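Long-range contact in catalase (Corynebacterium glutamicum, PDB 4B7H), which is a haem-dependent catalase that breaks down hydrogen peroxide to water and oxygen, and is inhibited by nitric oxide: residues 212-217 with 336-342. Residues are numbered along the deposited sequence; the frame is centred on the assembly and turned at random.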
ATOM      1  N   HIS A 212     -26.463  19.565   4.986  1.00  8.93           N
ATOM      2  CA  HIS A 212     -25.817  20.726   5.609  1.00  9.38           C
ATOM      3  C   HIS A 212     -26.273  22.040   5.007  1.00  8.68           C
ATOM      4  O   HIS A 212     -26.644  22.117   3.838  1.00  9.33           O
ATOM      5  CB  HIS A 212     -24.297  20.728   5.396  1.00  9.60           C
ATOM      6  CG  HIS A 212     -23.605  19.460   5.770  1.00  8.67           C
ATOM      7  ND1 HIS A 212     -23.345  19.111   7.077  1.00  8.47           N
ATOM      8  CD2 HIS A 212     -23.083  18.470   5.007  1.00 10.05           C
ATOM      9  CE1 HIS A 212     -22.702  17.956   7.105  1.00  9.68           C
ATOM     10  NE2 HIS A 212     -22.527  17.547   5.859  1.00 10.50           N
ATOM     11  N   THR A 213     -26.169  23.090   5.807  1.00  9.20           N
ATOM     12  CA  THR A 213     -26.155  24.445   5.292  1.00  9.15           C
ATOM     13  C   THR A 213     -24.839  24.696   4.555  1.00 10.03           C
ATOM     14  O   THR A 213     -23.747  24.467   5.096  1.00 11.17           O
ATOM     15  CB  THR A 213     -26.310  25.406   6.455  1.00 10.39           C
ATOM     16  OG1 THR A 213     -27.586  25.156   7.058  1.00 11.01           O
ATOM     17  CG2 THR A 213     -26.222  26.863   5.997  1.00 10.95           C
ATOM     18  N   PHE A 214     -24.956  25.144   3.309  1.00  9.71           N
ATOM     19  CA  PHE A 214     -23.822  25.626   2.539  1.00  9.53           C
ATOM     20  C   PHE A 214     -23.976  27.121   2.307  1.00  8.92           C
ATOM     21  O   PHE A 214     -24.949  27.743   2.766  1.00  9.92           O
ATOM     22  CB  PHE A 214     -23.746  24.889   1.205  1.00 11.03           C
ATOM     23  CG  PHE A 214     -23.406  23.437   1.353  1.00 10.80           C
ATOM     24  CD1 PHE A 214     -22.083  23.034   1.479  1.00 10.48           C
ATOM     25  CD2 PHE A 214     -24.411  22.479   1.402  1.00 10.57           C
ATOM     26  CE1 PHE A 214     -21.760  21.694   1.645  1.00 10.93           C
ATOM     27  CE2 PHE A 214     -24.104  21.140   1.560  1.00 12.47           C
ATOM     28  CZ  PHE A 214     -22.774  20.745   1.679  1.00 11.68           C
ATOM     29  N   GLN A 215     -23.028  27.709   1.588  1.00 10.40           N
ATOM     30  CA  GLN A 215     -23.128  29.124   1.261  1.00 10.81           C
ATOM     31  C   GLN A 215     -23.084  29.318  -0.252  1.00 11.84           C
ATOM     32  O   GLN A 215     -22.387  28.595  -0.958  1.00 12.14           O
ATOM     33  CB  GLN A 215     -22.015  29.921   1.947  1.00  9.52           C
ATOM     34  CG  GLN A 215     -22.273  31.421   1.987  1.00 10.50           C
ATOM     35  CD  GLN A 215     -21.207  32.156   2.763  1.00 10.99           C
ATOM     36  OE1 GLN A 215     -20.122  32.426   2.247  1.00 13.36           O
ATOM     37  NE2 GLN A 215     -21.494  32.459   4.020  1.00 10.53           N
ATOM     38  N   TRP A 216     -23.869  30.273  -0.741  1.00  9.97           N
ATOM     39  CA  TRP A 216     -23.796  30.719  -2.123  1.00 10.43           C
ATOM     40  C   TRP A 216     -23.297  32.153  -2.097  1.00 10.39           C
ATOM     41  O   TRP A 216     -23.713  32.950  -1.242  1.00 11.68           O
ATOM     42  CB  TRP A 216     -25.172  30.665  -2.788  1.00 12.54           C
ATOM     43  CG  TRP A 216     -25.505  29.365  -3.462  1.00 11.82           C
ATOM     44  CD1 TRP A 216     -24.759  28.220  -3.465  1.00 12.58           C
ATOM     45  CD2 TRP A 216     -26.673  29.086  -4.246  1.00 10.95           C
ATOM     46  NE1 TRP A 216     -25.395  27.245  -4.203  1.00 12.16           N
ATOM     47  CE2 TRP A 216     -26.569  27.754  -4.696  1.00 11.22           C
ATOM     48  CE3 TRP A 216     -27.798  29.840  -4.614  1.00 13.14           C
ATOM     49  CZ2 TRP A 216     -27.549  27.157  -5.496  1.00 12.21           C
ATOM     50  CZ3 TRP A 216     -28.769  29.251  -5.403  1.00 13.62           C
ATOM     51  CH2 TRP A 216     -28.641  27.922  -5.837  1.00 13.92           C
ATOM     52  N   ILE A 217     -22.388  32.478  -3.006  1.00 10.45           N
ATOM     53  CA  ILE A 217     -21.882  33.841  -3.115  1.00 11.75           C
ATOM     54  C   ILE A 217     -22.054  34.306  -4.558  1.00 11.88           C
ATOM     55  O   ILE A 217     -21.699  33.581  -5.502  1.00 11.59           O
ATOM     56  CB  ILE A 217     -20.397  33.928  -2.698  1.00 14.86           C
ATOM     57  CG1 ILE A 217     -20.185  33.344  -1.296  1.00 15.16           C
ATOM     58  CG2 ILE A 217     -19.911  35.358  -2.733  1.00 14.92           C
ATOM     59  CD1 ILE A 217     -18.775  33.543  -0.760  1.00 17.88           C
ATOM     60  N   GLY A 336     -18.302  30.464  -6.063  1.00 10.10           N
ATOM     61  CA  GLY A 336     -19.728  30.685  -5.899  1.00 11.30           C
ATOM     62  C   GLY A 336     -20.389  29.779  -4.869  1.00 10.47           C
ATOM     63  O   GLY A 336     -21.569  29.961  -4.554  1.00 10.61           O
ATOM     64  N   VAL A 337     -19.643  28.806  -4.347  1.00 10.33           N
ATOM     65  CA  VAL A 337     -20.136  27.912  -3.300  1.00 10.09           C
ATOM     66  C   VAL A 337     -19.160  27.937  -2.130  1.00  9.21           C
ATOM     67  O   VAL A 337     -17.938  27.934  -2.325  1.00 11.48           O
ATOM     68  CB  VAL A 337     -20.252  26.456  -3.793  1.00 11.74           C
ATOM     69  CG1 VAL A 337     -20.695  25.534  -2.668  1.00 13.80           C
ATOM     70  CG2 VAL A 337     -21.221  26.365  -4.958  1.00 12.38           C
ATOM     71  N   GLY A 338     -19.694  27.982  -0.915  1.00  9.65           N
ATOM     72  CA  GLY A 338     -18.873  27.942   0.278  1.00 10.24           C
ATOM     73  C   GLY A 338     -19.435  26.999   1.324  1.00  9.39           C
ATOM     74  O   GLY A 338     -20.494  26.383   1.126  1.00  9.69           O
ATOM     75  N   LEU A 339     -18.718  26.903   2.439  1.00 10.16           N
ATOM     76  CA  LEU A 339     -19.090  26.041   3.552  1.00  9.90           C
ATOM     77  C   LEU A 339     -19.899  26.838   4.594  1.00 10.09           C
ATOM     78  O   LEU A 339     -20.527  27.849   4.259  1.00 11.44           O
ATOM     79  CB  LEU A 339     -17.826  25.427   4.175  1.00 10.53           C
ATOM     80  CG  LEU A 339     -16.861  24.813   3.155  1.00 10.63           C
ATOM     81  CD1 LEU A 339     -15.554  24.354   3.801  1.00 12.14           C
ATOM     82  CD2 LEU A 339     -17.537  23.661   2.410  1.00 12.35           C
ATOM     83  N   SER A 340     -19.874  26.385   5.846  1.00  9.86           N
ATOM     84  CA  SER A 340     -20.602  27.024   6.945  1.00  9.99           C
ATOM     85  C   SER A 340     -19.991  26.495   8.236  1.00 10.69           C
ATOM     86  O   SER A 340     -19.207  25.545   8.189  1.00 11.44           O
ATOM     87  CB  SER A 340     -22.091  26.662   6.885  1.00 10.55           C
ATOM     88  OG  SER A 340     -22.309  25.324   7.309  1.00 11.12           O
ATOM     89  N   PRO A 341     -20.337  27.099   9.390  1.00 11.53           N
ATOM     90  CA  PRO A 341     -19.851  26.583  10.682  1.00 12.12           C
ATOM     91  C   PRO A 341     -20.662  25.402  11.205  1.00 12.63           C
ATOM     92  O   PRO A 341     -21.058  25.370  12.375  1.00 17.31           O
ATOM     93  CB  PRO A 341     -19.982  27.780  11.633  1.00 15.30           C
ATOM     94  CG  PRO A 341     -20.872  28.748  10.965  1.00 13.84           C
ATOM     95  CD  PRO A 341     -20.909  28.453   9.495  1.00 11.96           C
ATOM     96  N   ASP A 342     -20.939  24.467  10.310  1.00 10.50           N
ATOM     97  CA  ASP A 342     -21.459  23.150  10.645  1.00  9.38           C
ATOM     98  C   ASP A 342     -20.230  22.261  10.880  1.00  9.77           C
ATOM     99  O   ASP A 342     -19.464  21.988   9.949  1.00  9.18           O
ATOM    100  CB  ASP A 342     -22.321  22.660   9.474  1.00  8.80           C
ATOM    101  CG  ASP A 342     -22.840  21.249   9.650  1.00  9.54           C
ATOM    102  OD1 ASP A 342     -22.183  20.410  10.307  1.00  9.53           O
ATOM    103  OD2 ASP A 342     -23.916  20.966   9.086  1.00  9.97           O
TER
HETATM  104  O   HOH W   1     -25.769  22.839   8.569  1.00 12.34           O
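Gln215 and Gly338 form the hydrogen-bonded pair of a short, buried antiparallel strand pairing in the beta-barrel sheet of the catalase fold, where 337-338 adds to 214-217, and side-chain bonds continue the join past the last backbone bond. Gln215 N donates to Gly338 O at 2.9 Å, Gly338 N returns a bond to Gln215 O, and Ile217 N reaches Gly336 O. Trp216 and Val337 are the adjoining non-hydrogen-bonded pair; on their face of the sheet the indole lies only loosely against the valine, CD1 to CG2 4.3 Å.

Beyond Gly338 the join passes to side chains. A chi1 of 74° sets Ser340 OG between its backbone N and carbonyl carbon, from where it donates to Thr213 O at 2.8 Å, above the carbonyl plane. His212 ND1 then bonds Asp342 OD2 at 2.8 Å; the oxygen lies in the imidazole plane, yet the nitrogen meets the carboxylate from above, the two planes being 71° apart. A water accepts from Thr213 N and donates to the same OD2, giving this buried oxygen two donors.

Asp342 OD1 meanwhile caps helix 343-359 at Leu345 N, while His212 NE2 bonds Arg348 on that helix and the His212 side chain lies about 4 Å from the haem at nearest atoms. Strand 214-217 also pairs with 223-232, through backbone bonds of Phe214 with Val226 and Trp216 with Val224, and the residues leading into it are tied to the start of helix 343-359, directly after Asp342.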